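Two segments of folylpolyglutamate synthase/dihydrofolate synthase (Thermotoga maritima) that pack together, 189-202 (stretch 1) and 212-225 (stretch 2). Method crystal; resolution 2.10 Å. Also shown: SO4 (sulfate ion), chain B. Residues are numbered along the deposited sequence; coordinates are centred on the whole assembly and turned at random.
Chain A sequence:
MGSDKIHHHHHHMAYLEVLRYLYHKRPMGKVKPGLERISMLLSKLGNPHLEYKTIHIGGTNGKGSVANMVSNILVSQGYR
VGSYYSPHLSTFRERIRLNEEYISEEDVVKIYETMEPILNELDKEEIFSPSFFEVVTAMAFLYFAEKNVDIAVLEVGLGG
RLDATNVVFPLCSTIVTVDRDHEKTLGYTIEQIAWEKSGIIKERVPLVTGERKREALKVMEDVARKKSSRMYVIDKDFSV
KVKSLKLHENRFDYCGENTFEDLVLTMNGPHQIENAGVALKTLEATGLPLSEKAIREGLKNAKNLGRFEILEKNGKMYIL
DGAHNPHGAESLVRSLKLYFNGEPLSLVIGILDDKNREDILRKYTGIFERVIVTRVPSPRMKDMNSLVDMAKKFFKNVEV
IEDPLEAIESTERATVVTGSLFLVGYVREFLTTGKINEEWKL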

# COMPACT_ATOMS: atom_id res chain seq x y z
N THR A 189 22.14 -5.64 -4.21
CA THR A 189 22.64 -5.25 -2.90
C THR A 189 21.75 -4.15 -2.35
O THR A 189 21.06 -3.46 -3.10
CB THR A 189 24.07 -4.71 -3.00
OG1 THR A 189 24.10 -3.59 -3.89
CG2 THR A 189 25.03 -5.72 -3.65
N ILE A 190 21.78 -3.98 -1.04
CA ILE A 190 21.13 -2.84 -0.40
C ILE A 190 21.51 -1.52 -1.05
O ILE A 190 20.68 -0.63 -1.20
CB ILE A 190 21.46 -2.80 1.11
CG1 ILE A 190 20.64 -3.87 1.84
CG2 ILE A 190 21.18 -1.40 1.74
CD1 ILE A 190 19.11 -3.70 1.73
N GLU A 191 22.76 -1.40 -1.42
CA GLU A 191 23.29 -0.18 -1.95
C GLU A 191 22.65 0.10 -3.31
O GLU A 191 22.26 1.24 -3.58
CB GLU A 191 24.81 -0.25 -1.99
CG GLU A 191 25.43 -0.33 -0.57
CD GLU A 191 25.88 -1.74 -0.09
OE1 GLU A 191 25.83 -2.71 -0.89
OE2 GLU A 191 26.32 -1.86 1.10
N GLN A 192 22.45 -0.93 -4.12
CA GLN A 192 21.76 -0.78 -5.42
C GLN A 192 20.30 -0.41 -5.30
O GLN A 192 19.80 0.48 -5.99
CB GLN A 192 21.83 -2.08 -6.22
CG GLN A 192 23.21 -2.38 -6.74
CD GLN A 192 23.25 -3.68 -7.48
OE1 GLN A 192 23.65 -4.67 -6.91
NE2 GLN A 192 22.80 -3.69 -8.74
N ILE A 193 19.62 -1.13 -4.42
CA ILE A 193 18.22 -0.84 -4.09
C ILE A 193 18.09 0.59 -3.55
O ILE A 193 17.28 1.38 -3.99
CB ILE A 193 17.71 -1.88 -3.05
CG1 ILE A 193 17.66 -3.28 -3.69
CG2 ILE A 193 16.30 -1.46 -2.51
CD1 ILE A 193 17.68 -4.42 -2.69
N ALA A 194 18.92 0.90 -2.56
CA ALA A 194 19.02 2.25 -2.00
C ALA A 194 19.22 3.29 -3.07
O ALA A 194 18.66 4.36 -3.00
CB ALA A 194 20.17 2.34 -0.96
N TRP A 195 20.02 2.99 -4.07
CA TRP A 195 20.26 3.96 -5.12
C TRP A 195 19.03 4.23 -5.99
O TRP A 195 18.67 5.37 -6.23
CB TRP A 195 21.42 3.50 -6.00
CG TRP A 195 21.93 4.60 -6.73
CD1 TRP A 195 22.63 5.68 -6.23
CD2 TRP A 195 21.75 4.83 -8.10
NE1 TRP A 195 22.92 6.56 -7.24
CE2 TRP A 195 22.39 6.07 -8.40
CE3 TRP A 195 21.14 4.12 -9.12
CZ2 TRP A 195 22.44 6.58 -9.67
CZ3 TRP A 195 21.17 4.63 -10.38
CH2 TRP A 195 21.82 5.85 -10.65
N GLU A 196 18.40 3.16 -6.45
CA GLU A 196 17.13 3.24 -7.20
C GLU A 196 16.09 4.10 -6.47
O GLU A 196 15.48 5.01 -7.04
CB GLU A 196 16.61 1.80 -7.48
CG GLU A 196 15.56 1.66 -8.59
CD GLU A 196 16.05 2.08 -10.00
OE1 GLU A 196 17.30 2.24 -10.20
OE2 GLU A 196 15.18 2.23 -10.92
N LYS A 197 15.95 3.84 -5.17
CA LYS A 197 15.03 4.59 -4.34
C LYS A 197 15.41 6.07 -4.14
O LYS A 197 14.54 6.93 -4.05
CB LYS A 197 14.89 3.90 -2.96
CG LYS A 197 14.17 2.60 -3.09
CD LYS A 197 13.43 2.15 -1.90
CE LYS A 197 13.04 0.66 -2.07
NZ LYS A 197 12.65 0.24 -3.43
N SER A 198 16.70 6.37 -4.04
CA SER A 198 17.06 7.76 -3.88
C SER A 198 16.97 8.57 -5.17
O SER A 198 17.27 9.76 -5.11
CB SER A 198 18.41 7.96 -3.16
OG SER A 198 19.23 6.86 -3.29
N GLY A 199 16.52 7.97 -6.28
CA GLY A 199 16.14 8.74 -7.49
C GLY A 199 14.94 9.66 -7.37
O GLY A 199 14.70 10.50 -8.26
N ILE A 200 14.15 9.50 -6.29
CA ILE A 200 13.07 10.45 -5.93
C ILE A 200 13.53 11.63 -5.09
O ILE A 200 12.72 12.49 -4.75
CB ILE A 200 11.90 9.72 -5.23
CG1 ILE A 200 12.19 9.41 -3.75
CG2 ILE A 200 11.59 8.37 -5.95
CD1 ILE A 200 10.89 9.04 -2.97
N ILE A 201 14.81 11.67 -4.73
CA ILE A 201 15.41 12.86 -4.10
C ILE A 201 15.61 13.94 -5.16
O ILE A 201 16.25 13.70 -6.18
CB ILE A 201 16.75 12.56 -3.40
CG1 ILE A 201 16.57 11.51 -2.31
CG2 ILE A 201 17.32 13.86 -2.80
CD1 ILE A 201 17.88 10.96 -1.69
N LYS A 202 15.08 15.14 -4.86
CA LYS A 202 14.99 16.24 -5.81
C LYS A 202 15.69 17.46 -5.24
O LYS A 202 15.79 17.63 -4.02
CB LYS A 202 13.53 16.53 -6.11
CG LYS A 202 12.78 15.39 -6.83
CD LYS A 202 13.36 15.10 -8.23
CE LYS A 202 12.87 13.78 -8.78
NZ LYS A 202 11.39 13.58 -8.62
N ARG A 212 17.45 2.72 8.81
CA ARG A 212 18.53 2.66 9.76
C ARG A 212 19.78 1.91 9.25
O ARG A 212 20.84 2.07 9.83
CB ARG A 212 18.05 1.99 11.04
CG ARG A 212 16.97 2.73 11.82
CD ARG A 212 16.83 2.12 13.19
NE ARG A 212 15.91 2.80 14.10
CZ ARG A 212 14.59 2.67 14.02
NH1 ARG A 212 14.02 1.93 13.07
NH2 ARG A 212 13.83 3.33 14.89
N LYS A 213 19.69 1.11 8.18
CA LYS A 213 20.93 0.48 7.64
C LYS A 213 21.92 1.49 7.08
O LYS A 213 21.63 2.27 6.18
CB LYS A 213 20.63 -0.55 6.56
CG LYS A 213 20.05 -1.83 7.11
CD LYS A 213 19.75 -2.80 6.02
CE LYS A 213 18.57 -2.37 5.15
NZ LYS A 213 17.32 -2.36 5.91
N ARG A 214 23.11 1.43 7.62
CA ARG A 214 24.21 2.30 7.26
C ARG A 214 24.42 2.39 5.75
O ARG A 214 24.63 3.47 5.21
CB ARG A 214 25.48 1.73 7.90
CG ARG A 214 26.45 2.71 8.54
CD ARG A 214 26.56 4.07 7.87
NE ARG A 214 25.44 4.93 8.22
CZ ARG A 214 25.36 6.22 7.92
NH1 ARG A 214 26.36 6.83 7.28
NH2 ARG A 214 24.27 6.90 8.28
N GLU A 215 24.39 1.23 5.10
CA GLU A 215 24.66 1.10 3.66
C GLU A 215 23.68 1.91 2.87
O GLU A 215 24.04 2.57 1.88
CB GLU A 215 24.44 -0.34 3.20
CG GLU A 215 25.01 -1.39 4.11
CD GLU A 215 24.06 -1.92 5.19
OE1 GLU A 215 23.10 -2.63 4.76
OE2 GLU A 215 24.28 -1.68 6.43
N ALA A 216 22.44 1.81 3.31
CA ALA A 216 21.32 2.48 2.69
C ALA A 216 21.37 4.00 2.92
O ALA A 216 21.16 4.78 1.97
CB ALA A 216 20.01 1.89 3.23
N LEU A 217 21.67 4.40 4.16
CA LEU A 217 21.69 5.82 4.52
C LEU A 217 22.84 6.52 3.83
O LEU A 217 22.69 7.65 3.37
CB LEU A 217 21.79 5.99 6.03
CG LEU A 217 20.62 5.48 6.85
CD1 LEU A 217 21.00 5.45 8.33
CD2 LEU A 217 19.43 6.38 6.69
N LYS A 218 23.98 5.84 3.73
CA LYS A 218 25.16 6.37 3.03
C LYS A 218 24.80 6.83 1.60
O LYS A 218 25.16 7.92 1.16
CB LYS A 218 26.31 5.34 3.04
CG LYS A 218 27.06 5.25 4.40
CD LYS A 218 27.96 3.96 4.63
CE LYS A 218 29.01 4.23 5.74
NZ LYS A 218 29.47 3.07 6.62
N VAL A 219 24.04 6.02 0.88
CA VAL A 219 23.64 6.39 -0.46
C VAL A 219 22.75 7.64 -0.43
O VAL A 219 23.00 8.62 -1.14
CB VAL A 219 22.89 5.22 -1.17
CG1 VAL A 219 22.48 5.63 -2.59
CG2 VAL A 219 23.72 3.96 -1.16
N MET A 220 21.71 7.58 0.39
CA MET A 220 20.75 8.68 0.49
C MET A 220 21.44 9.95 0.96
O MET A 220 21.12 11.02 0.47
CB MET A 220 19.61 8.33 1.45
CG MET A 220 18.81 7.12 1.02
SD MET A 220 17.33 6.78 1.99
CE MET A 220 17.94 5.75 3.32
N GLU A 221 22.38 9.83 1.89
CA GLU A 221 23.17 10.97 2.34
C GLU A 221 23.91 11.60 1.18
O GLU A 221 23.90 12.82 1.04
CB GLU A 221 24.21 10.54 3.40
CG GLU A 221 23.59 10.31 4.77
CD GLU A 221 24.48 9.50 5.71
OE1 GLU A 221 25.71 9.36 5.46
OE2 GLU A 221 23.95 8.96 6.70
N ASP A 222 24.57 10.76 0.39
CA ASP A 222 25.35 11.23 -0.75
C ASP A 222 24.45 11.93 -1.77
O ASP A 222 24.79 13.01 -2.24
CB ASP A 222 26.15 10.09 -1.38
CG ASP A 222 27.24 9.55 -0.44
OD1 ASP A 222 28.31 9.11 -0.92
OD2 ASP A 222 27.13 9.56 0.81
N VAL A 223 23.31 11.33 -2.09
CA VAL A 223 22.38 11.98 -3.04
C VAL A 223 21.78 13.30 -2.55
O VAL A 223 21.82 14.30 -3.27
CB VAL A 223 21.27 11.03 -3.48
CG1 VAL A 223 20.34 11.73 -4.45
CG2 VAL A 223 21.90 9.78 -4.14
N ALA A 224 21.26 13.30 -1.33
CA ALA A 224 20.72 14.51 -0.69
C ALA A 224 21.77 15.61 -0.55
O ALA A 224 21.50 16.77 -0.85
CB ALA A 224 20.14 14.19 0.68
N ARG A 225 22.96 15.27 -0.09
CA ARG A 225 24.02 16.25 0.02
C ARG A 225 24.31 16.86 -1.35
O ARG A 225 24.49 18.05 -1.47
CB ARG A 225 25.29 15.60 0.60
CG ARG A 225 26.51 16.52 0.70
CD ARG A 225 27.73 15.90 1.45
NE ARG A 225 27.90 14.45 1.21
CZ ARG A 225 27.61 13.46 2.08
NH1 ARG A 225 27.15 13.70 3.31
NH2 ARG A 225 27.80 12.19 1.72
S SO4 B . 9.78 -1.21 -4.07
O1 SO4 B . 8.41 -1.35 -4.58
O2 SO4 B . 10.03 -2.24 -3.06
O3 SO4 B . 9.88 0.14 -3.51
O4 SO4 B . 10.76 -1.30 -5.14

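Each stretch is built around a helix, 190-197 in the first and 214-225 in the second, and the two run in broadly the same direction, their axes inclined at 36° and 8.4 Å apart at closest approach. The backbones come nearest at Ala-194 and Ala-216, whose CA atoms lie 5.2 Å apart. Alanine suits this point because a methyl group is all that must fit between the two main chains: Ala-194 CB rests 3.8 Å from Ala-216 CA. Beyond residue 197 the first chain keeps following the second helix, with Ser-198 CA 5.8 Å from Met-220 CA and Ile-201 CA 6.5 Å from Ala-224 CA.

The start of the first helix is secured locally. Thr-189 occupies the N-cap position, and its OG1 accepts a hydrogen bond from Gln-192 N at 3.1 Å, satisfying a backbone NH in the first turn, which has no helical carbonyl before it to bond to. Gln-192 returns the favour, its OE1 accepting from Thr-189 N at 3.2 Å.

No hydrogen bond crosses between the stretches; what joins them is the packing of side chains, which buries 576 Å² in total. Ile-190 begins the row. Its CB points toward the second stretch, and its branches are spread over several partners: CG2 lies 3.8 Å from Ala-216 CB and 3.7 Å from Glu-215 CB, while CD1 reaches 3.7 Å to Lys-213 CE. The last two contacts use the aliphatic parts of charged residues, which can cover the apolar isoleucine while leaving their polar ends free to seek other partners. At the margin the polar end itself makes the contact: Glu-191 CB points sideways, but the end of the side chain comes nearer, with OE2 3.2 Å from Glu-215 CB.

Val-219 is the hub of the middle section. With chi1 in the t rotamer, it directs CG2 to Ala-194 CB at 3.9 Å and CG1 to Trp-195 CD1 at 3.6 Å. The tryptophan meets this methyl at the edge of its ring, near the ring plane, so the contact is not a stack on the face. A beta-branched valine is well suited here, since its two methyls can touch different neighbours without a long, flexible chain.

Ser-198 also points toward the second helix, yet its hydroxyl is not left unpaired in apolar surroundings: OG donates to Ala-194 O at 2.6 Å, within its own stretch. The small side chain can therefore lie against the valine, with OG 3.5 Å from Val-219 CG1.

Ile-201 closes the contact. Its extended chi2, in the t rotamer, carries CD1 to 3.8 Å from Val-223 CG1 and 3.9 Å from Met-220 O, while CG2 lies 4.1 Å from Ala-224 CA. The small alanine lets the isoleucine approach the helix backbone. Val-219 and Val-223, four residues apart, both point toward the first stretch, as expected of positions about one helical turn apart. By contrast, the end of Lys-197 leads away from this packing, and its NZ donates to sulfate O3 at 2.8 Å.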